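Glycoside hydrolase family 31 (Trueperella pyogenes, PDB 5I0F) probably hydrolyses cycloalternan, a cyclic glucose tetrasaccharide, by a retaining mechanism that passes through a covalent glycosyl-enzyme intermediate. Local coordinates at residues Arg162-Leu167 and Leu249-Leu254; Phe228-Thr233 and Pro262-Asn267. All coordinates share one frame; numbering follows the deposited sequence.

Interaction 1 (Arg162-Leu167 and Leu249-Leu254). With CA (calcium ion), chain K.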
loop_
_atom_site.group_PDB
_atom_site.type_symbol
_atom_site.label_atom_id
_atom_site.label_comp_id
_atom_site.label_asym_id
_atom_site.label_seq_id
_atom_site.Cartn_x
_atom_site.Cartn_y
_atom_site.Cartn_z
ATOM N N ARG A 162 -7.398 -11.516 -21.528
ATOM C CA ARG A 162 -7.853 -10.205 -21.015
ATOM C C ARG A 162 -9.160 -9.805 -21.689
ATOM O O ARG A 162 -9.534 -10.353 -22.735
ATOM C CB ARG A 162 -6.804 -9.119 -21.276
ATOM C CG ARG A 162 -5.494 -9.307 -20.519
ATOM C CD ARG A 162 -4.800 -7.992 -20.196
ATOM N NE ARG A 162 -4.371 -7.305 -21.407
ATOM C CZ ARG A 162 -3.260 -7.572 -22.089
ATOM N NH1 ARG A 162 -2.426 -8.539 -21.719
ATOM N NH2 ARG A 162 -2.985 -6.869 -23.177
ATOM N N VAL A 163 -9.847 -8.834 -21.106
ATOM C CA VAL A 163 -11.015 -8.258 -21.760
ATOM C C VAL A 163 -10.960 -6.763 -21.570
ATOM O O VAL A 163 -10.482 -6.292 -20.543
ATOM C CB VAL A 163 -12.329 -8.848 -21.204
ATOM C CG1 VAL A 163 -12.487 -8.596 -19.703
ATOM C CG2 VAL A 163 -13.546 -8.323 -21.963
ATOM N N LYS A 164 -11.435 -6.017 -22.552
ATOM C CA LYS A 164 -11.689 -4.608 -22.313
ATOM C C LYS A 164 -13.090 -4.207 -22.722
ATOM O O LYS A 164 -13.700 -4.805 -23.612
ATOM C CB LYS A 164 -10.620 -3.704 -22.928
ATOM C CG LYS A 164 -10.489 -3.759 -24.413
ATOM C CD LYS A 164 -9.109 -3.262 -24.848
ATOM C CE LYS A 164 -9.015 -3.339 -26.367
ATOM N NZ LYS A 164 -7.748 -2.774 -26.889
ATOM N N PHE A 165 -13.603 -3.210 -22.026
ATOM C CA PHE A 165 -14.955 -2.711 -22.259
ATOM C C PHE A 165 -15.042 -1.274 -21.748
ATOM O O PHE A 165 -14.086 -0.773 -21.148
ATOM C CB PHE A 165 -16.000 -3.644 -21.617
ATOM C CG PHE A 165 -15.916 -3.727 -20.129
ATOM C CD1 PHE A 165 -15.090 -4.666 -19.513
ATOM C CD2 PHE A 165 -16.649 -2.851 -19.333
ATOM C CE1 PHE A 165 -15.017 -4.738 -18.123
ATOM C CE2 PHE A 165 -16.573 -2.912 -17.949
ATOM C CZ PHE A 165 -15.758 -3.862 -17.342
ATOM N N ALA A 166 -16.161 -0.612 -22.015
ATOM C CA ALA A 166 -16.303 0.807 -21.709
ATOM C C ALA A 166 -17.581 1.127 -20.976
ATOM O O ALA A 166 -18.610 0.444 -21.132
ATOM C CB ALA A 166 -16.213 1.638 -22.972
ATOM N N LEU A 167 -17.494 2.187 -20.172
ATOM C CA LEU A 167 -18.640 2.811 -19.534
ATOM C C LEU A 167 -18.736 4.275 -19.955
ATOM O O LEU A 167 -17.715 4.980 -20.091
ATOM C CB LEU A 167 -18.505 2.755 -18.015
ATOM C CG LEU A 167 -18.172 1.415 -17.376
ATOM C CD1 LEU A 167 -18.068 1.631 -15.875
ATOM C CD2 LEU A 167 -19.239 0.387 -17.687
ATOM N N LEU A 249 -12.552 3.450 -20.129
ATOM C CA LEU A 249 -12.144 2.173 -20.700
ATOM C C LEU A 249 -11.520 1.343 -19.593
ATOM O O LEU A 249 -10.609 1.814 -18.903
ATOM C CB LEU A 249 -11.121 2.377 -21.813
ATOM C CG LEU A 249 -11.421 3.467 -22.841
ATOM C CD1 LEU A 249 -10.309 3.534 -23.880
ATOM C CD2 LEU A 249 -12.770 3.244 -23.497
ATOM N N ILE A 250 -12.030 0.125 -19.421
ATOM C CA ILE A 250 -11.620 -0.776 -18.353
ATOM C C ILE A 250 -11.026 -1.994 -19.023
ATOM O O ILE A 250 -11.645 -2.550 -19.927
ATOM C CB ILE A 250 -12.833 -1.184 -17.487
ATOM C CG1 ILE A 250 -13.436 0.070 -16.841
ATOM C CG2 ILE A 250 -12.436 -2.169 -16.377
ATOM C CD1 ILE A 250 -14.652 -0.192 -15.991
ATOM N N GLU A 251 -9.847 -2.412 -18.580
ATOM C CA GLU A 251 -9.228 -3.650 -19.035
ATOM C C GLU A 251 -8.966 -4.537 -17.810
ATOM O O GLU A 251 -8.526 -4.059 -16.771
ATOM C CB GLU A 251 -7.953 -3.345 -19.810
ATOM C CG GLU A 251 -7.364 -4.527 -20.553
ATOM C CD GLU A 251 -6.420 -4.131 -21.696
ATOM O OE1 GLU A 251 -5.600 -4.992 -22.098
ATOM O OE2 GLU A 251 -6.488 -2.984 -22.196
ATOM N N VAL A 252 -9.253 -5.826 -17.950
ATOM C CA VAL A 252 -9.277 -6.757 -16.844
ATOM C C VAL A 252 -8.448 -7.982 -17.220
ATOM O O VAL A 252 -8.662 -8.592 -18.290
ATOM C CB VAL A 252 -10.729 -7.191 -16.559
ATOM C CG1 VAL A 252 -10.798 -8.127 -15.371
ATOM C CG2 VAL A 252 -11.633 -5.977 -16.362
ATOM N N ASP A 253 -7.505 -8.349 -16.362
ATOM C CA ASP A 253 -6.786 -9.629 -16.504
ATOM C C ASP A 253 -7.750 -10.777 -16.183
ATOM O O ASP A 253 -8.550 -10.681 -15.240
ATOM C CB ASP A 253 -5.553 -9.654 -15.598
ATOM C CG ASP A 253 -4.837 -10.984 -15.604
ATOM O OD1 ASP A 253 -4.601 -11.549 -16.691
ATOM O OD2 ASP A 253 -4.508 -11.506 -14.505
ATOM N N LEU A 254 -7.687 -11.845 -16.980
ATOM C CA LEU A 254 -8.517 -13.030 -16.786
ATOM C C LEU A 254 -7.691 -14.231 -16.288
ATOM O O LEU A 254 -6.492 -14.100 -16.108
ATOM C CB LEU A 254 -9.245 -13.367 -18.083
ATOM C CG LEU A 254 -10.212 -12.282 -18.573
ATOM C CD1 LEU A 254 -10.780 -12.663 -19.930
ATOM C CD2 LEU A 254 -11.320 -12.038 -17.559
HETATM CA CA CA K . -4.280 -13.887 -15.570
HETATM O O HOH W 1 -3.504 -4.462 -24.254
HETATM O O HOH W 2 -5.559 -2.727 -24.837
HETATM O O HOH W 3 -3.564 -16.249 -15.639
HETATM O O HOH W 4 -4.535 -14.079 -18.090
HETATM O O HOH W 5 -2.071 -13.151 -15.410
#
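The ring of F165 carries I250 over one face: I250 CB stands 4.2 Å from the F165 ring centroid and 18° off its normal, offset toward the rim, a CH-pi contact. F165 CG sits between its own backbone N and carbonyl carbon (chi1 64°), and from there the ring reaches I250 CG2 and CD1, while V252 CG2 meets F165 CE1 obliquely. The R162 guanidinium, by contrast, is met at its edge. There R162 NE donates to the anti lone pair of E251 OE1 at 2.7 Å, and the guanidinium and carboxylate planes are only 22° apart. R162 NH2 adds a weak bond to the same oxygen, and water 1 links the two again. E251 OE2 faces the other way along the strand and reaches K164 NZ through water 2.

These are neighbouring antiparallel strands, with V163-V252 and F165-I250 as hydrogen-bonded pairs; the bond from I250 N to F165 O is 2.8 Å and almost straight. R162, K164, E251 and D253 lie on one face of the sheet, V163, F165, I250 and V252 on the other, where F228 and V230 of strand 225-230 cover I250. At the last bridged pair, R162-D253, D253 holds a calcium ion through both carboxylate oxygens; L254 O, from the next residue, binds it at 2.3 Å, and D486 joins three waters to complete the site. E251, placed between R162 and K164, probably offsets their positive charges, whereas the calcium ion ties the end of strand 247-253 to the helix bearing D486.

Interaction 2 (Phe228-Thr233 and Pro262-Asn267)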
loop_
_atom_site.group_PDB
_atom_site.type_symbol
_atom_site.label_atom_id
_atom_site.label_comp_id
_atom_site.label_asym_id
_atom_site.label_seq_id
_atom_site.Cartn_x
_atom_site.Cartn_y
_atom_site.Cartn_z
ATOM N N PHE A 228 -19.033 1.828 -9.782
ATOM C CA PHE A 228 -18.789 0.507 -10.323
ATOM C C PHE A 228 -17.651 -0.172 -9.588
ATOM O O PHE A 228 -16.756 0.493 -9.071
ATOM C CB PHE A 228 -18.480 0.583 -11.809
ATOM C CG PHE A 228 -17.258 1.377 -12.138
ATOM C CD1 PHE A 228 -17.336 2.772 -12.304
ATOM C CD2 PHE A 228 -16.031 0.742 -12.330
ATOM C CE1 PHE A 228 -16.208 3.512 -12.596
ATOM C CE2 PHE A 228 -14.897 1.487 -12.627
ATOM C CZ PHE A 228 -14.985 2.873 -12.759
ATOM N N HIS A 229 -17.702 -1.498 -9.579
ATOM C CA HIS A 229 -16.708 -2.320 -8.922
ATOM C C HIS A 229 -16.512 -3.541 -9.775
ATOM O O HIS A 229 -17.434 -4.329 -9.936
ATOM C CB HIS A 229 -17.158 -2.680 -7.506
ATOM C CG HIS A 229 -16.391 -3.807 -6.874
ATOM N ND1 HIS A 229 -17.006 -4.796 -6.146
ATOM C CD2 HIS A 229 -15.068 -4.105 -6.870
ATOM C CE1 HIS A 229 -16.101 -5.647 -5.705
ATOM N NE2 HIS A 229 -14.912 -5.246 -6.123
ATOM N N VAL A 230 -15.319 -3.697 -10.333
ATOM C CA VAL A 230 -15.015 -4.895 -11.084
ATOM C C VAL A 230 -14.712 -5.953 -10.007
ATOM O O VAL A 230 -13.750 -5.811 -9.273
ATOM C CB VAL A 230 -13.815 -4.708 -12.037
ATOM C CG1 VAL A 230 -13.610 -5.951 -12.907
ATOM C CG2 VAL A 230 -13.996 -3.470 -12.914
ATOM N N GLU A 231 -15.553 -6.982 -9.903
ATOM C CA GLU A 231 -15.448 -7.955 -8.810
ATOM C C GLU A 231 -14.395 -9.013 -9.115
ATOM O O GLU A 231 -14.689 -10.115 -9.564
ATOM C CB GLU A 231 -16.803 -8.596 -8.441
ATOM C CG GLU A 231 -16.785 -9.159 -7.006
ATOM C CD GLU A 231 -18.132 -9.666 -6.530
ATOM O OE1 GLU A 231 -18.216 -10.828 -6.107
ATOM O OE2 GLU A 231 -19.123 -8.933 -6.576
ATOM N N THR A 232 -13.146 -8.636 -8.856
ATOM C CA THR A 232 -11.995 -9.463 -9.153
ATOM C C THR A 232 -10.852 -9.028 -8.246
ATOM O O THR A 232 -10.836 -7.868 -7.804
ATOM C CB THR A 232 -11.553 -9.317 -10.619
ATOM O OG1 THR A 232 -10.498 -10.252 -10.889
ATOM C CG2 THR A 232 -11.037 -7.895 -10.942
ATOM N N THR A 233 -9.924 -9.945 -7.984
ATOM C CA THR A 233 -8.622 -9.600 -7.369
ATOM C C THR A 233 -7.454 -9.665 -8.352
ATOM O O THR A 233 -6.294 -9.487 -7.963
ATOM C CB THR A 233 -8.322 -10.448 -6.110
ATOM O OG1 THR A 233 -8.233 -11.828 -6.476
ATOM C CG2 THR A 233 -9.425 -10.252 -5.047
ATOM N N PRO A 262 -15.111 -17.137 -19.853
ATOM C CA PRO A 262 -14.872 -16.021 -18.956
ATOM C C PRO A 262 -16.148 -15.212 -18.739
ATOM O O PRO A 262 -16.834 -14.859 -19.696
ATOM C CB PRO A 262 -13.793 -15.210 -19.683
ATOM C CG PRO A 262 -14.006 -15.511 -21.117
ATOM C CD PRO A 262 -14.540 -16.903 -21.193
ATOM N N VAL A 263 -16.458 -14.950 -17.476
ATOM C CA VAL A 263 -17.544 -14.066 -17.084
ATOM C C VAL A 263 -16.936 -13.057 -16.131
ATOM O O VAL A 263 -16.304 -13.448 -15.156
ATOM C CB VAL A 263 -18.692 -14.847 -16.402
ATOM C CG1 VAL A 263 -19.780 -13.899 -15.925
ATOM C CG2 VAL A 263 -19.274 -15.887 -17.367
ATOM N N VAL A 264 -17.095 -11.771 -16.427
ATOM C CA VAL A 264 -16.650 -10.702 -15.552
ATOM C C VAL A 264 -17.845 -10.035 -14.880
ATOM O O VAL A 264 -18.692 -9.482 -15.554
ATOM C CB VAL A 264 -15.871 -9.626 -16.343
ATOM C CG1 VAL A 264 -15.401 -8.509 -15.423
ATOM C CG2 VAL A 264 -14.699 -10.257 -17.082
ATOM N N ARG A 265 -17.900 -10.066 -13.561
ATOM C CA ARG A 265 -18.974 -9.410 -12.818
ATOM C C ARG A 265 -18.545 -7.985 -12.496
ATOM O O ARG A 265 -17.434 -7.768 -11.991
ATOM C CB ARG A 265 -19.297 -10.188 -11.543
ATOM C CG ARG A 265 -20.178 -9.483 -10.524
ATOM C CD ARG A 265 -21.579 -9.208 -11.026
ATOM N NE ARG A 265 -22.316 -8.362 -10.087
ATOM C CZ ARG A 265 -23.558 -7.912 -10.268
ATOM N NH1 ARG A 265 -24.257 -8.229 -11.362
ATOM N NH2 ARG A 265 -24.117 -7.137 -9.341
ATOM N N VAL A 266 -19.418 -7.028 -12.800
ATOM C CA VAL A 266 -19.232 -5.635 -12.419
ATOM C C VAL A 266 -20.436 -5.201 -11.596
ATOM O O VAL A 266 -21.550 -5.096 -12.125
ATOM C CB VAL A 266 -19.094 -4.722 -13.652
ATOM C CG1 VAL A 266 -18.862 -3.275 -13.219
ATOM C CG2 VAL A 266 -17.961 -5.221 -14.539
ATOM N N ASN A 267 -20.229 -4.953 -10.307
ATOM C CA ASN A 267 -21.290 -4.422 -9.466
ATOM C C ASN A 267 -21.452 -2.938 -9.771
ATOM O O ASN A 267 -20.476 -2.244 -10.106
ATOM C CB ASN A 267 -20.986 -4.612 -7.988
ATOM C CG ASN A 267 -20.797 -6.066 -7.606
ATOM O OD1 ASN A 267 -21.684 -6.906 -7.805
ATOM N ND2 ASN A 267 -19.634 -6.380 -7.052
HETATM O O HOH W 6 -22.024 -9.231 -6.449
HETATM O O HOH W 7 -15.529 -10.780 -12.151
#
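N267 turns its amide toward two side chains of 228-233, its ND2 lying 3.2 Å from H229 ND1 and 2.6 Å from E231 OE2. Both acceptors are close to the amide plane, as befits the two N-H bonds of ND2. The E231 bond is nearly straight, 171°, and uses the anti lone pair of OE2, but N267 ND2 lies 37° out of the H229 ring plane, a tilted approach. With ND1 accepting, the H229 proton is probably on NE2. E231 CA sits over one face of that ring.

The amide is also fixed from its oxygen: R265 NE and NH2 both donate to N267 OD1, side-on, and water 6 joins OD1 to E231 OE2. R265 NH1 goes on to a salt bridge with D140 of strand 138-141. Strands 225-230 and 263-271 are antiparallel neighbours in a five-stranded mixed sheet of the beta-sandwich region; H229 and N267 form a hydrogen-bonded pair, V230 and V266 the non-hydrogen-bonded pair beside it. Past V230 the chain makes an inverse gamma turn centred on E231, whose N still reaches R265 O at 2.9 Å. On the opposite sheet face, V230 CG1 packs on V264 CG1 at 4.0 Å.

In the fold
Interactions 1 and 2 belong to the two facing sheets of one beta-sandwich, and their centres lie 10 Å apart. Each pairs two antiparallel strands, and strands 247-253 and 263-271 follow one another in sequence, so the chain passes from one sheet to the other between them. The apolar faces meet in a shared core: I250 CD1 lies 3.8 Å from F228 CE2, with V163 on V264 and F165 on V266 alongside. Their polar faces point outward from this core and differ. The 162-167/249-254 pair relies on a charged bridge, waters and a calcium ion at its end; the more deeply buried 228-233/262-267 pair centres on a neutral amide with several partners.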